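Local coordinates for protein peptidase M3B, oligoendopeptidase F (Enterococcus faecium, PDB 2QR4) that probably cleaves short peptides as a zinc-dependent oligoendopeptidase of family M3, as in other members of that family, at residues 179-184 with 195-200; 188-193 with 280-285; 266-271 with 477-482; 272-277 with 286-291. One frame throughout, in Å; residues are numbered along the deposited sequence.

Contact 1. Residues 179-184 with 195-200; sequences GVYGQL and AAFKGL
Tyr181 reaches from helix 178-185 to helix 190-206, and its ring takes most of the contact. CG stands anti to the backbone N (chi1 178°), on a bond that already faces the other helix. Leu200 lies over one face of the ring. Its CD2 is 3.8 Å from the centroid of the Tyr181 ring, a CH-pi contact only 17° off the ring normal and shifted somewhat toward the rim. The two side chains cross at about a right angle. The edge of the same ring meets backbone: Tyr181 CE1 is 3.5 Å from Ala196 O, near the ring plane. Farther along, Tyr181 OH comes within 3.6 Å of Phe197 CD1, and these two side chains lie side by side, pointing the same way. The Ala196 methyl packs against Leu184, with Leu184 CB and Ala196 CB 3.8 Å apart. The small methyl lets the backbones come close at this end, with Leu184 CA 6.4 Å from Ala196 CA. No hydrogen bond crosses; the contact is van der Waals and CH-pi in kind. Tyr201 and Val192 of helix 190-206 extend it, touching Tyr181 and Leu184. The segment axes approach to 9.7 Å and cross at -143°. Helix 178-185 thus folds back on helix 190-206 after a short connection, as in an alpha-alpha hairpin.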
loop_
_atom_site.group_PDB
_atom_site.type_symbol
_atom_site.label_atom_id
_atom_site.label_comp_id
_atom_site.label_asym_id
_atom_site.label_seq_id
_atom_site.Cartn_x
_atom_site.Cartn_y
_atom_site.Cartn_z
ATOM N N GLY A 179 11.804 -21.374 -1.962
ATOM C CA GLY A 179 13.105 -22.013 -2.117
ATOM C C GLY A 179 13.072 -23.343 -2.855
ATOM O O GLY A 179 13.998 -23.690 -3.577
ATOM N N VAL A 180 11.991 -24.091 -2.685
ATOM C CA VAL A 180 11.920 -25.462 -3.174
ATOM C C VAL A 180 11.098 -25.585 -4.465
ATOM O O VAL A 180 11.244 -26.556 -5.197
ATOM C CB VAL A 180 11.335 -26.369 -2.069
ATOM C CG1 VAL A 180 10.357 -27.344 -2.626
ATOM C CG2 VAL A 180 12.446 -27.075 -1.288
ATOM N N TYR A 181 10.257 -24.592 -4.756
ATOM C CA TYR A 181 9.297 -24.695 -5.861
ATOM C C TYR A 181 9.928 -24.969 -7.227
ATOM O O TYR A 181 9.550 -25.920 -7.918
ATOM C CB TYR A 181 8.402 -23.455 -5.932
ATOM C CG TYR A 181 7.420 -23.470 -7.080
ATOM C CD1 TYR A 181 6.275 -24.272 -7.045
ATOM C CD2 TYR A 181 7.637 -22.687 -8.208
ATOM C CE1 TYR A 181 5.376 -24.285 -8.118
ATOM C CE2 TYR A 181 6.756 -22.693 -9.270
ATOM C CZ TYR A 181 5.628 -23.488 -9.227
ATOM O OH TYR A 181 4.760 -23.463 -10.306
ATOM N N GLY A 182 10.874 -24.130 -7.622
ATOM C CA GLY A 182 11.604 -24.332 -8.877
ATOM C C GLY A 182 12.199 -25.717 -9.065
ATOM O O GLY A 182 12.172 -26.259 -10.161
ATOM N N GLN A 183 12.748 -26.296 -8.004
ATOM C CA GLN A 183 13.284 -27.652 -8.095
ATOM C C GLN A 183 12.153 -28.582 -8.449
ATOM O O GLN A 183 12.289 -29.438 -9.321
ATOM C CB GLN A 183 13.857 -28.137 -6.762
ATOM C CG GLN A 183 15.095 -27.428 -6.259
ATOM C CD GLN A 183 15.690 -28.157 -5.060
ATOM O OE1 GLN A 183 14.956 -28.625 -4.182
ATOM N NE2 GLN A 183 17.020 -28.275 -5.027
ATOM N N LEU A 184 11.039 -28.421 -7.736
ATOM C CA LEU A 184 9.894 -29.304 -7.894
ATOM C C LEU A 184 9.264 -29.183 -9.284
ATOM O O LEU A 184 8.799 -30.177 -9.833
ATOM C CB LEU A 184 8.869 -29.075 -6.792
ATOM C CG LEU A 184 9.338 -29.435 -5.379
ATOM C CD1 LEU A 184 8.310 -28.990 -4.372
ATOM C CD2 LEU A 184 9.578 -30.902 -5.232
ATOM N N ALA A 195 1.500 -31.334 -8.642
ATOM C CA ALA A 195 1.088 -31.063 -7.271
ATOM C C ALA A 195 1.718 -29.772 -6.725
ATOM O O ALA A 195 1.065 -29.032 -6.000
ATOM C CB ALA A 195 1.411 -32.259 -6.385
ATOM N N ALA A 196 2.977 -29.508 -7.081
ATOM C CA ALA A 196 3.673 -28.278 -6.670
ATOM C C ALA A 196 3.029 -27.074 -7.294
ATOM O O ALA A 196 2.807 -26.064 -6.632
ATOM C CB ALA A 196 5.164 -28.316 -7.064
ATOM N N PHE A 197 2.734 -27.191 -8.581
ATOM C CA PHE A 197 2.128 -26.118 -9.352
ATOM C C PHE A 197 0.769 -25.756 -8.755
ATOM O O PHE A 197 0.522 -24.591 -8.456
ATOM C CB PHE A 197 2.012 -26.575 -10.811
ATOM C CG PHE A 197 1.333 -25.604 -11.722
ATOM C CD1 PHE A 197 2.045 -24.579 -12.326
ATOM C CD2 PHE A 197 -0.013 -25.746 -12.023
ATOM C CE1 PHE A 197 1.421 -23.696 -13.193
ATOM C CE2 PHE A 197 -0.647 -24.862 -12.881
ATOM C CZ PHE A 197 0.073 -23.834 -13.469
ATOM N N LYS A 198 -0.089 -26.754 -8.548
ATOM C CA LYS A 198 -1.435 -26.540 -7.968
ATOM C C LYS A 198 -1.434 -26.084 -6.514
ATOM O O LYS A 198 -2.284 -25.283 -6.102
ATOM C CB LYS A 198 -2.303 -27.797 -8.112
ATOM C CG LYS A 198 -2.945 -27.880 -9.480
ATOM C CD LYS A 198 -3.407 -29.268 -9.878
ATOM C CE LYS A 198 -3.848 -29.213 -11.329
ATOM N NZ LYS A 198 -4.252 -30.547 -11.822
ATOM N N GLY A 199 -0.478 -26.587 -5.740
ATOM C CA GLY A 199 -0.314 -26.140 -4.362
ATOM C C GLY A 199 0.029 -24.657 -4.303
ATOM O O GLY A 199 -0.593 -23.895 -3.555
ATOM N N LEU A 200 1.007 -24.242 -5.107
ATOM C CA LEU A 200 1.508 -22.873 -5.041
ATOM C C LEU A 200 0.418 -21.932 -5.489
ATOM O O LEU A 200 0.148 -20.924 -4.841
ATOM C CB LEU A 200 2.754 -22.688 -5.912
ATOM C CG LEU A 200 3.347 -21.272 -5.958
ATOM C CD1 LEU A 200 4.505 -21.093 -4.983
ATOM C CD2 LEU A 200 3.807 -20.932 -7.355
#

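Contact 2. Residues 188-193 with 280-285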
loop_
_atom_site.group_PDB
_atom_site.type_symbol
_atom_site.label_atom_id
_atom_site.label_comp_id
_atom_site.label_asym_id
_atom_site.label_seq_id
_atom_site.Cartn_x
_atom_site.Cartn_y
_atom_site.Cartn_z
ATOM N N THR A 188 11.357 -34.954 -12.772
ATOM C CA THR A 188 10.969 -35.851 -13.854
ATOM C C THR A 188 9.722 -36.609 -13.438
ATOM O O THR A 188 9.125 -37.337 -14.231
ATOM C CB THR A 188 12.081 -36.850 -14.197
ATOM O OG1 THR A 188 12.276 -37.741 -13.091
ATOM C CG2 THR A 188 13.382 -36.113 -14.502
ATOM N N ASP A 189 9.336 -36.432 -12.179
ATOM C CA ASP A 189 8.139 -37.067 -11.650
ATOM C C ASP A 189 6.956 -36.116 -11.847
ATOM O O ASP A 189 6.733 -35.193 -11.063
ATOM C CB ASP A 189 8.346 -37.436 -10.177
ATOM C CG ASP A 189 7.143 -38.120 -9.567
ATOM O OD1 ASP A 189 6.031 -38.016 -10.128
ATOM O OD2 ASP A 189 7.309 -38.763 -8.512
ATOM N N ARG A 190 6.200 -36.357 -12.912
ATOM C CA ARG A 190 5.124 -35.469 -13.312
ATOM C C ARG A 190 4.102 -35.188 -12.218
ATOM O O ARG A 190 3.576 -34.088 -12.128
ATOM C CB ARG A 190 4.405 -36.003 -14.552
ATOM C CG ARG A 190 3.542 -34.942 -15.187
ATOM C CD ARG A 190 2.869 -35.440 -16.427
ATOM N NE ARG A 190 2.347 -34.322 -17.204
ATOM C CZ ARG A 190 1.345 -34.429 -18.069
ATOM N NH1 ARG A 190 0.934 -33.365 -18.738
ATOM N NH2 ARG A 190 0.750 -35.603 -18.258
ATOM N N ARG A 191 3.805 -36.184 -11.398
ATOM C CA ARG A 191 2.800 -36.008 -10.359
ATOM C C ARG A 191 3.255 -34.931 -9.379
ATOM O O ARG A 191 2.453 -34.136 -8.890
ATOM C CB ARG A 191 2.537 -37.334 -9.627
ATOM C CG ARG A 191 1.758 -37.188 -8.331
ATOM C CD ARG A 191 1.855 -38.436 -7.433
ATOM N NE ARG A 191 3.144 -38.575 -6.749
ATOM C CZ ARG A 191 3.600 -37.737 -5.815
ATOM N NH1 ARG A 191 2.894 -36.667 -5.454
ATOM N NH2 ARG A 191 4.781 -37.959 -5.247
ATOM N N VAL A 192 4.556 -34.912 -9.106
ATOM C CA VAL A 192 5.148 -33.960 -8.175
ATOM C C VAL A 192 5.105 -32.541 -8.743
ATOM O O VAL A 192 4.794 -31.576 -8.034
ATOM C CB VAL A 192 6.591 -34.380 -7.837
ATOM C CG1 VAL A 192 7.409 -33.199 -7.319
ATOM C CG2 VAL A 192 6.569 -35.531 -6.847
ATOM N N ARG A 193 5.396 -32.440 -10.034
ATOM C CA ARG A 193 5.245 -31.196 -10.786
ATOM C C ARG A 193 3.820 -30.639 -10.691
ATOM O O ARG A 193 3.614 -29.462 -10.359
ATOM C CB ARG A 193 5.628 -31.430 -12.258
ATOM C CG ARG A 193 7.041 -31.058 -12.586
ATOM C CD ARG A 193 7.624 -31.758 -13.816
ATOM N NE ARG A 193 6.717 -31.953 -14.943
ATOM C CZ ARG A 193 6.840 -32.988 -15.778
ATOM N NH1 ARG A 193 7.801 -33.871 -15.560
ATOM N NH2 ARG A 193 6.016 -33.167 -16.810
ATOM N N HIS A 280 0.929 -29.026 -20.218
ATOM C CA HIS A 280 0.431 -27.996 -19.310
ATOM C C HIS A 280 1.567 -27.059 -18.894
ATOM O O HIS A 280 2.750 -27.390 -19.049
ATOM C CB HIS A 280 -0.160 -28.625 -18.041
ATOM C CG HIS A 280 -1.301 -29.561 -18.283
ATOM N ND1 HIS A 280 -2.614 -29.207 -18.052
ATOM C CD2 HIS A 280 -1.327 -30.849 -18.706
ATOM C CE1 HIS A 280 -3.400 -30.231 -18.335
ATOM N NE2 HIS A 280 -2.644 -31.238 -18.739
HETATM N N MSE A 281 1.207 -25.905 -18.333
HETATM C CA MSE A 281 2.201 -24.998 -17.771
HETATM C C MSE A 281 3.194 -25.750 -16.889
HETATM O O MSE A 281 4.400 -25.498 -16.944
HETATM C CB MSE A 281 1.535 -23.836 -17.013
HETATM C CG MSE A 281 0.699 -22.884 -17.907
HETATM SE SE MSE A 281 1.653 -22.259 -19.538
HETATM C CE MSE A 281 3.174 -21.335 -18.719
ATOM N N TYR A 282 2.714 -26.710 -16.108
ATOM C CA TYR A 282 3.621 -27.403 -15.186
ATOM C C TYR A 282 4.511 -28.441 -15.869
ATOM O O TYR A 282 5.198 -29.222 -15.201
ATOM C CB TYR A 282 2.857 -28.024 -14.014
ATOM C CG TYR A 282 1.716 -28.939 -14.399
ATOM C CD1 TYR A 282 1.954 -30.223 -14.890
ATOM C CD2 TYR A 282 0.397 -28.532 -14.245
ATOM C CE1 TYR A 282 0.889 -31.077 -15.227
ATOM C CE2 TYR A 282 -0.670 -29.372 -14.574
ATOM C CZ TYR A 282 -0.421 -30.638 -15.064
ATOM O OH TYR A 282 -1.487 -31.449 -15.398
ATOM N N ASP A 283 4.502 -28.448 -17.202
ATOM C CA ASP A 283 5.409 -29.322 -17.961
ATOM C C ASP A 283 6.514 -28.576 -18.711
ATOM O O ASP A 283 7.294 -29.206 -19.423
ATOM C CB ASP A 283 4.627 -30.150 -18.988
ATOM C CG ASP A 283 3.670 -31.128 -18.349
ATOM O OD1 ASP A 283 4.042 -31.746 -17.319
ATOM O OD2 ASP A 283 2.548 -31.279 -18.887
ATOM N N LEU A 284 6.578 -27.251 -18.586
ATOM C CA LEU A 284 7.460 -26.471 -19.472
ATOM C C LEU A 284 8.882 -26.274 -18.956
ATOM O O LEU A 284 9.736 -25.776 -19.689
ATOM C CB LEU A 284 6.854 -25.099 -19.809
ATOM C CG LEU A 284 5.433 -25.048 -20.378
ATOM C CD1 LEU A 284 5.132 -23.672 -20.929
ATOM C CD2 LEU A 284 5.216 -26.094 -21.447
ATOM N N TYR A 285 9.150 -26.656 -17.711
ATOM C CA TYR A 285 10.461 -26.355 -17.117
ATOM C C TYR A 285 11.255 -27.595 -16.798
ATOM O O TYR A 285 12.335 -27.509 -16.236
ATOM C CB TYR A 285 10.300 -25.482 -15.866
ATOM C CG TYR A 285 9.469 -24.255 -16.137
ATOM C CD1 TYR A 285 8.085 -24.281 -15.989
ATOM C CD2 TYR A 285 10.061 -23.068 -16.562
ATOM C CE1 TYR A 285 7.312 -23.153 -16.241
ATOM C CE2 TYR A 285 9.299 -21.937 -16.824
ATOM C CZ TYR A 285 7.930 -21.984 -16.662
ATOM O OH TYR A 285 7.174 -20.866 -16.926
#
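A salt-bridge network of Arg190, Arg193 and Asp283 ties the first turn of helix 190-206 to the 3-10 segment 281-283. Arg190 grips the carboxylate side-on with two nitrogens. Its NE donates to Asp283 OD1 at 3.1 Å, and its NH1 donates to Asp283 OD2 at 2.6 Å. Both oxygens are met on their syn side, with the guanidinium and carboxylate planes 36° apart. CG of Arg190 is anti to the backbone N (chi1 -165°), and the chain runs extended from there to NE. Arg193 approaches differently, with its guanidinium plane 80° from the carboxylate. Its NH2 points at Asp283 OD1, a nearly straight bond modelled very short, so its exact length is doubtful. The NE of Arg193 donates to Tyr282 O at 3.1 Å, in the carbonyl plane. Asp283 OD2 also accepts His280 N at 3.1 Å, on its anti side. Arg190 NH1 sits at the edge of the His280 ring, 3.4 Å from His280 CD2; the ring's ND1 bonds to Asp483. Lys278 O takes a further bond from Arg190 NH1, and Ser187 O one from Arg193 NH1. One buried carboxylate therefore receives three arginine N-H groups and a backbone N-H. Two positive charges so close would be expected to keep Asp283 ionised.

Contact 3. Residues 266-271 with 477-482; sequences YMELRK and GPAVEE
Ala479 rests its CB on the carboxylate end of Glu268, on the flank of helix 260-274. The Ala479 methyl is 3.4 Å from Glu268 CD, and Glu268 OE2 is equally near. The glutamate folds over to get there: its first bond does not aim at the loop, but chi2 bends the chain (-78°) and brings CD toward Ala479. Met267, a selenomethionine, also meets that methyl, its CB 4.1 Å from Ala479 CB. Its CG then meets Val480 CG2 at 3.9 Å. The chain bends at chi2 and chi3; SE stays near Val480 CG2, and Met267 also touches Tyr476 of helix 461-476 and Lys433 of helix 418-454. Val480 in turn touches Met281. Ala479 and Val480 belong to a type I beta turn from Gly477 to Val480, which begins just after helix 461-476. Gly477 has positive phi, which favours glycine there. Lys271, an extended chain, passes Ala479 O with its CD 4.0 Å away. Its NZ donates to a water at 2.8 Å. That water donates to Ala479 O at 2.7 Å and to Glu481 OE1 at 2.9 Å. No direct hydrogen bond joins the two segments. Apart from Ala479 CB on the Glu268 carboxylate, the apolar contact is of methyl and methylene groups, while the water relays between Lys271 and Glu481, whose charged atoms do not touch.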
loop_
_atom_site.group_PDB
_atom_site.type_symbol
_atom_site.label_atom_id
_atom_site.label_comp_id
_atom_site.label_asym_id
_atom_site.label_seq_id
_atom_site.Cartn_x
_atom_site.Cartn_y
_atom_site.Cartn_z
ATOM N N TYR A 266 7.527 -24.501 -31.045
ATOM C CA TYR A 266 8.460 -25.026 -30.047
ATOM C C TYR A 266 7.696 -25.801 -28.969
ATOM O O TYR A 266 8.164 -26.825 -28.468
ATOM C CB TYR A 266 9.279 -23.887 -29.436
ATOM C CG TYR A 266 10.355 -24.333 -28.477
ATOM C CD1 TYR A 266 11.098 -25.472 -28.725
ATOM C CD2 TYR A 266 10.649 -23.595 -27.341
ATOM C CE1 TYR A 266 12.086 -25.881 -27.866
ATOM C CE2 TYR A 266 11.639 -23.997 -26.472
ATOM C CZ TYR A 266 12.358 -25.146 -26.742
ATOM O OH TYR A 266 13.371 -25.558 -25.899
HETATM N N MSE A 267 6.495 -25.330 -28.651
HETATM C CA MSE A 267 5.636 -26.012 -27.686
HETATM C C MSE A 267 5.109 -27.356 -28.228
HETATM O O MSE A 267 5.086 -28.346 -27.499
HETATM C CB MSE A 267 4.508 -25.089 -27.231
HETATM C CG MSE A 267 5.009 -23.858 -26.470
HETATM SE SE MSE A 267 5.994 -24.241 -24.789
HETATM C CE MSE A 267 7.827 -24.374 -25.458
ATOM N N GLU A 268 4.734 -27.412 -29.505
ATOM C CA GLU A 268 4.397 -28.695 -30.122
ATOM C C GLU A 268 5.553 -29.678 -29.973
ATOM O O GLU A 268 5.346 -30.861 -29.666
ATOM C CB GLU A 268 4.034 -28.550 -31.611
ATOM C CG GLU A 268 2.863 -27.597 -31.894
ATOM C CD GLU A 268 1.464 -28.197 -31.604
ATOM O OE1 GLU A 268 1.337 -29.386 -31.199
ATOM O OE2 GLU A 268 0.478 -27.449 -31.789
ATOM N N LEU A 269 6.772 -29.192 -30.188
ATOM C CA LEU A 269 7.938 -30.072 -30.134
ATOM C C LEU A 269 8.119 -30.594 -28.719
ATOM O O LEU A 269 8.313 -31.791 -28.506
ATOM C CB LEU A 269 9.195 -29.352 -30.608
ATOM C CG LEU A 269 10.487 -30.138 -30.467
ATOM C CD1 LEU A 269 10.387 -31.436 -31.240
ATOM C CD2 LEU A 269 11.632 -29.281 -30.974
ATOM N N ARG A 270 8.034 -29.701 -27.743
ATOM C CA ARG A 270 8.097 -30.147 -26.355
ATOM C C ARG A 270 6.992 -31.176 -25.999
ATOM O O ARG A 270 7.237 -32.128 -25.260
ATOM C CB ARG A 270 8.099 -28.944 -25.421
ATOM C CG ARG A 270 7.813 -29.256 -23.966
ATOM C CD ARG A 270 8.015 -28.004 -23.101
ATOM N NE ARG A 270 9.434 -27.682 -22.945
ATOM C CZ ARG A 270 10.189 -28.131 -21.946
ATOM N NH1 ARG A 270 11.459 -27.794 -21.886
ATOM N NH2 ARG A 270 9.670 -28.918 -21.002
ATOM N N LYS A 271 5.793 -31.007 -26.549
ATOM C CA LYS A 271 4.714 -31.964 -26.298
ATOM C C LYS A 271 5.099 -33.327 -26.850
ATOM O O LYS A 271 4.975 -34.342 -26.170
ATOM C CB LYS A 271 3.403 -31.489 -26.918
ATOM C CG LYS A 271 2.253 -32.477 -26.798
ATOM C CD LYS A 271 0.928 -31.738 -26.997
ATOM C CE LYS A 271 -0.252 -32.683 -27.204
ATOM N NZ LYS A 271 -1.510 -31.899 -27.337
ATOM N N GLY A 477 -0.151 -20.644 -27.425
ATOM C CA GLY A 477 -0.842 -21.328 -28.507
ATOM C C GLY A 477 -1.570 -22.589 -28.082
ATOM O O GLY A 477 -1.581 -22.933 -26.907
ATOM N N PRO A 478 -2.175 -23.295 -29.050
ATOM C CA PRO A 478 -3.062 -24.428 -28.764
ATOM C C PRO A 478 -2.358 -25.701 -28.278
ATOM O O PRO A 478 -3.029 -26.642 -27.858
ATOM C CB PRO A 478 -3.735 -24.696 -30.116
ATOM C CG PRO A 478 -2.729 -24.230 -31.134
ATOM C CD PRO A 478 -2.030 -23.045 -30.498
ATOM N N ALA A 479 -1.032 -25.746 -28.351
ATOM C CA ALA A 479 -0.302 -26.933 -27.893
ATOM C C ALA A 479 -0.244 -27.016 -26.365
ATOM O O ALA A 479 -0.064 -28.095 -25.799
ATOM C CB ALA A 479 1.080 -26.955 -28.470
ATOM N N VAL A 480 -0.406 -25.869 -25.709
ATOM C CA VAL A 480 -0.378 -25.787 -24.256
ATOM C C VAL A 480 -1.798 -25.641 -23.717
ATOM O O VAL A 480 -2.527 -24.741 -24.120
ATOM C CB VAL A 480 0.497 -24.592 -23.801
ATOM C CG1 VAL A 480 0.454 -24.413 -22.277
ATOM C CG2 VAL A 480 1.928 -24.786 -24.279
ATOM N N GLU A 481 -2.205 -26.533 -22.818
ATOM C CA GLU A 481 -3.545 -26.449 -22.222
ATOM C C GLU A 481 -3.707 -25.163 -21.423
ATOM O O GLU A 481 -2.760 -24.708 -20.777
ATOM C CB GLU A 481 -3.830 -27.651 -21.319
ATOM C CG GLU A 481 -3.975 -28.955 -22.065
ATOM C CD GLU A 481 -4.943 -28.850 -23.226
ATOM O OE1 GLU A 481 -4.499 -29.047 -24.380
ATOM O OE2 GLU A 481 -6.139 -28.563 -22.982
ATOM N N GLU A 482 -4.903 -24.576 -21.476
ATOM C CA GLU A 482 -5.211 -23.396 -20.662
ATOM C C GLU A 482 -5.471 -23.815 -19.217
ATOM O O GLU A 482 -6.599 -24.109 -18.851
ATOM C CB GLU A 482 -6.421 -22.631 -21.226
ATOM C CG GLU A 482 -6.128 -21.895 -22.543
ATOM C CD GLU A 482 -7.363 -21.260 -23.182
ATOM O OE1 GLU A 482 -7.350 -21.036 -24.412
ATOM O OE2 GLU A 482 -8.342 -20.981 -22.463
HETATM O O HOH W 1 -1.904 -30.052 -25.264
#

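Contact 4. Residues 272-277 with 286-291; sequences RLLEVE and TPVLGE
Leu273 and Val288 make the main apolar pair here, with Leu273 CD1 3.8 Å from Val288 CG2. The side chains cross at about a right angle. Leu273 CB also comes near, at 4.1 Å from Val288 CB. The same Leu273 CD1 has a second partner, Leu289 CD2, at 3.9 Å, and so lies against two residues of the loop. A looser apolar group forms round Leu274. Its CD2 is 4.2 Å from Thr286 CG2, and its CG is 4.4 Å from Val288 CG1. Its first bond points beside the loop, but the end of the chain comes nearer to it. No hydrogen bond links the two segments. The polar atoms of Thr286 have partners outside the two segments: Thr286 OG1 bonds to Glu186 O and Ser187 O, and Thr286 O accepts from Arg270 NH2. The last turn of helix 260-274 packs against the loop that follows it, and Glu275, with positive phi, marks where the chain leaves the helix. The same loop residues meet two more helices. Val288 and Leu289 touch Asn426 of helix 418-454, and Thr286 rests on Arg193 of helix 190-206.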
loop_
_atom_site.group_PDB
_atom_site.type_symbol
_atom_site.label_atom_id
_atom_site.label_comp_id
_atom_site.label_asym_id
_atom_site.label_seq_id
_atom_site.Cartn_x
_atom_site.Cartn_y
_atom_site.Cartn_z
ATOM N N ARG A 272 5.587 -33.338 -28.084
ATOM C CA ARG A 272 6.077 -34.564 -28.694
ATOM C C ARG A 272 7.187 -35.223 -27.884
ATOM O O ARG A 272 7.161 -36.431 -27.672
ATOM C CB ARG A 272 6.550 -34.316 -30.128
ATOM C CG ARG A 272 5.426 -34.303 -31.166
ATOM C CD ARG A 272 5.973 -34.394 -32.603
ATOM N NE ARG A 272 6.806 -33.237 -32.939
ATOM C CZ ARG A 272 6.335 -32.078 -33.400
ATOM N NH1 ARG A 272 5.029 -31.915 -33.594
ATOM N NH2 ARG A 272 7.170 -31.080 -33.667
ATOM N N LEU A 273 8.166 -34.443 -27.441
ATOM C CA LEU A 273 9.296 -35.025 -26.716
ATOM C C LEU A 273 8.862 -35.676 -25.404
ATOM O O LEU A 273 9.324 -36.770 -25.076
ATOM C CB LEU A 273 10.403 -33.994 -26.477
ATOM C CG LEU A 273 11.231 -33.630 -27.723
ATOM C CD1 LEU A 273 12.275 -32.568 -27.406
ATOM C CD2 LEU A 273 11.908 -34.852 -28.286
ATOM N N LEU A 274 7.977 -35.007 -24.665
ATOM C CA LEU A 274 7.466 -35.533 -23.396
ATOM C C LEU A 274 6.482 -36.674 -23.602
ATOM O O LEU A 274 6.338 -37.526 -22.734
ATOM C CB LEU A 274 6.794 -34.431 -22.557
ATOM C CG LEU A 274 7.788 -33.420 -21.995
ATOM C CD1 LEU A 274 7.070 -32.333 -21.271
ATOM C CD2 LEU A 274 8.806 -34.112 -21.084
ATOM N N GLU A 275 5.796 -36.668 -24.740
ATOM C CA GLU A 275 4.882 -37.749 -25.106
ATOM C C GLU A 275 3.646 -37.775 -24.227
ATOM O O GLU A 275 3.007 -38.821 -24.089
ATOM C CB GLU A 275 5.576 -39.109 -25.026
ATOM C CG GLU A 275 6.656 -39.331 -26.073
ATOM C CD GLU A 275 7.179 -40.762 -26.076
ATOM O OE1 GLU A 275 7.804 -41.175 -25.073
ATOM O OE2 GLU A 275 6.958 -41.474 -27.078
ATOM N N VAL A 276 3.320 -36.635 -23.626
ATOM C CA VAL A 276 2.126 -36.520 -22.787
ATOM C C VAL A 276 0.888 -36.247 -23.637
ATOM O O VAL A 276 0.983 -35.665 -24.717
ATOM C CB VAL A 276 2.289 -35.422 -21.720
ATOM C CG1 VAL A 276 3.295 -35.870 -20.654
ATOM C CG2 VAL A 276 2.736 -34.110 -22.365
ATOM N N GLU A 277 -0.264 -36.694 -23.156
ATOM C CA GLU A 277 -1.527 -36.490 -23.864
ATOM C C GLU A 277 -1.795 -35.000 -24.004
ATOM O O GLU A 277 -2.221 -34.537 -25.051
ATOM C CB GLU A 277 -2.688 -37.176 -23.127
ATOM C CG GLU A 277 -4.012 -37.154 -23.872
ATOM C CD GLU A 277 -3.948 -37.895 -25.195
ATOM O OE1 GLU A 277 -3.149 -38.852 -25.305
ATOM O OE2 GLU A 277 -4.695 -37.524 -26.130
ATOM N N THR A 286 10.711 -28.754 -17.152
ATOM C CA THR A 286 11.388 -30.028 -16.943
ATOM C C THR A 286 12.222 -30.357 -18.198
ATOM O O THR A 286 11.829 -29.999 -19.308
ATOM C CB THR A 286 10.348 -31.133 -16.626
ATOM O OG1 THR A 286 10.996 -32.315 -16.136
ATOM C CG2 THR A 286 9.503 -31.483 -17.835
ATOM N N PRO A 287 13.382 -31.019 -18.035
ATOM C CA PRO A 287 14.274 -31.265 -19.186
ATOM C C PRO A 287 13.632 -32.163 -20.231
ATOM O O PRO A 287 13.040 -33.186 -19.883
ATOM C CB PRO A 287 15.467 -31.998 -18.560
ATOM C CG PRO A 287 15.395 -31.669 -17.087
ATOM C CD PRO A 287 13.931 -31.576 -16.787
ATOM N N VAL A 288 13.722 -31.777 -21.501
ATOM C CA VAL A 288 13.160 -32.610 -22.559
ATOM C C VAL A 288 14.214 -33.521 -23.161
ATOM O O VAL A 288 13.876 -34.536 -23.764
ATOM C CB VAL A 288 12.531 -31.784 -23.685
ATOM C CG1 VAL A 288 11.297 -31.050 -23.184
ATOM C CG2 VAL A 288 13.541 -30.815 -24.270
ATOM N N LEU A 289 15.489 -33.162 -23.004
ATOM C CA LEU A 289 16.582 -33.967 -23.565
ATOM C C LEU A 289 17.484 -34.619 -22.504
ATOM O O LEU A 289 17.925 -35.756 -22.679
ATOM C CB LEU A 289 17.402 -33.166 -24.599
ATOM C CG LEU A 289 17.008 -33.307 -26.084
ATOM C CD1 LEU A 289 16.412 -34.677 -26.376
ATOM C CD2 LEU A 289 16.051 -32.246 -26.557
ATOM N N GLY A 290 17.763 -33.894 -21.420
ATOM C CA GLY A 290 18.482 -34.449 -20.262
ATOM C C GLY A 290 19.983 -34.719 -20.377
ATOM O O GLY A 290 20.416 -35.876 -20.350
ATOM N N GLU A 291 20.770 -33.647 -20.492
ATOM C CA GLU A 291 22.243 -33.695 -20.404
ATOM C C GLU A 291 22.968 -34.559 -21.433
ATOM O O GLU A 291 22.710 -35.757 -21.554
ATOM C CB GLU A 291 22.692 -34.077 -18.985
ATOM C CG GLU A 291 22.765 -32.902 -18.007
ATOM C CD GLU A 291 24.023 -32.062 -18.179
#

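In the fold
The four contacts lie on one side of the chain's centre. Contacts 1 and 2 share helix 190-206, with centres about 10 Å apart, and touch where Phe197 meets the Tyr282 ring. Contact 2 joins this helix to residues 280-285. That loop reaches contact 3 through Met281, which packs on Val480, and contact 4 through Asp283, which touches Leu274. Contacts 3 and 4 share helix 260-274, with centres about 12 Å apart. Contact 1 touches neither of them; its nearest atoms are about 7 Å from contact 4 and about 8 Å from contact 3. Helix 361-379 carries the HExxH sequence expected to bind zinc in this family, and none of the four contacts uses it.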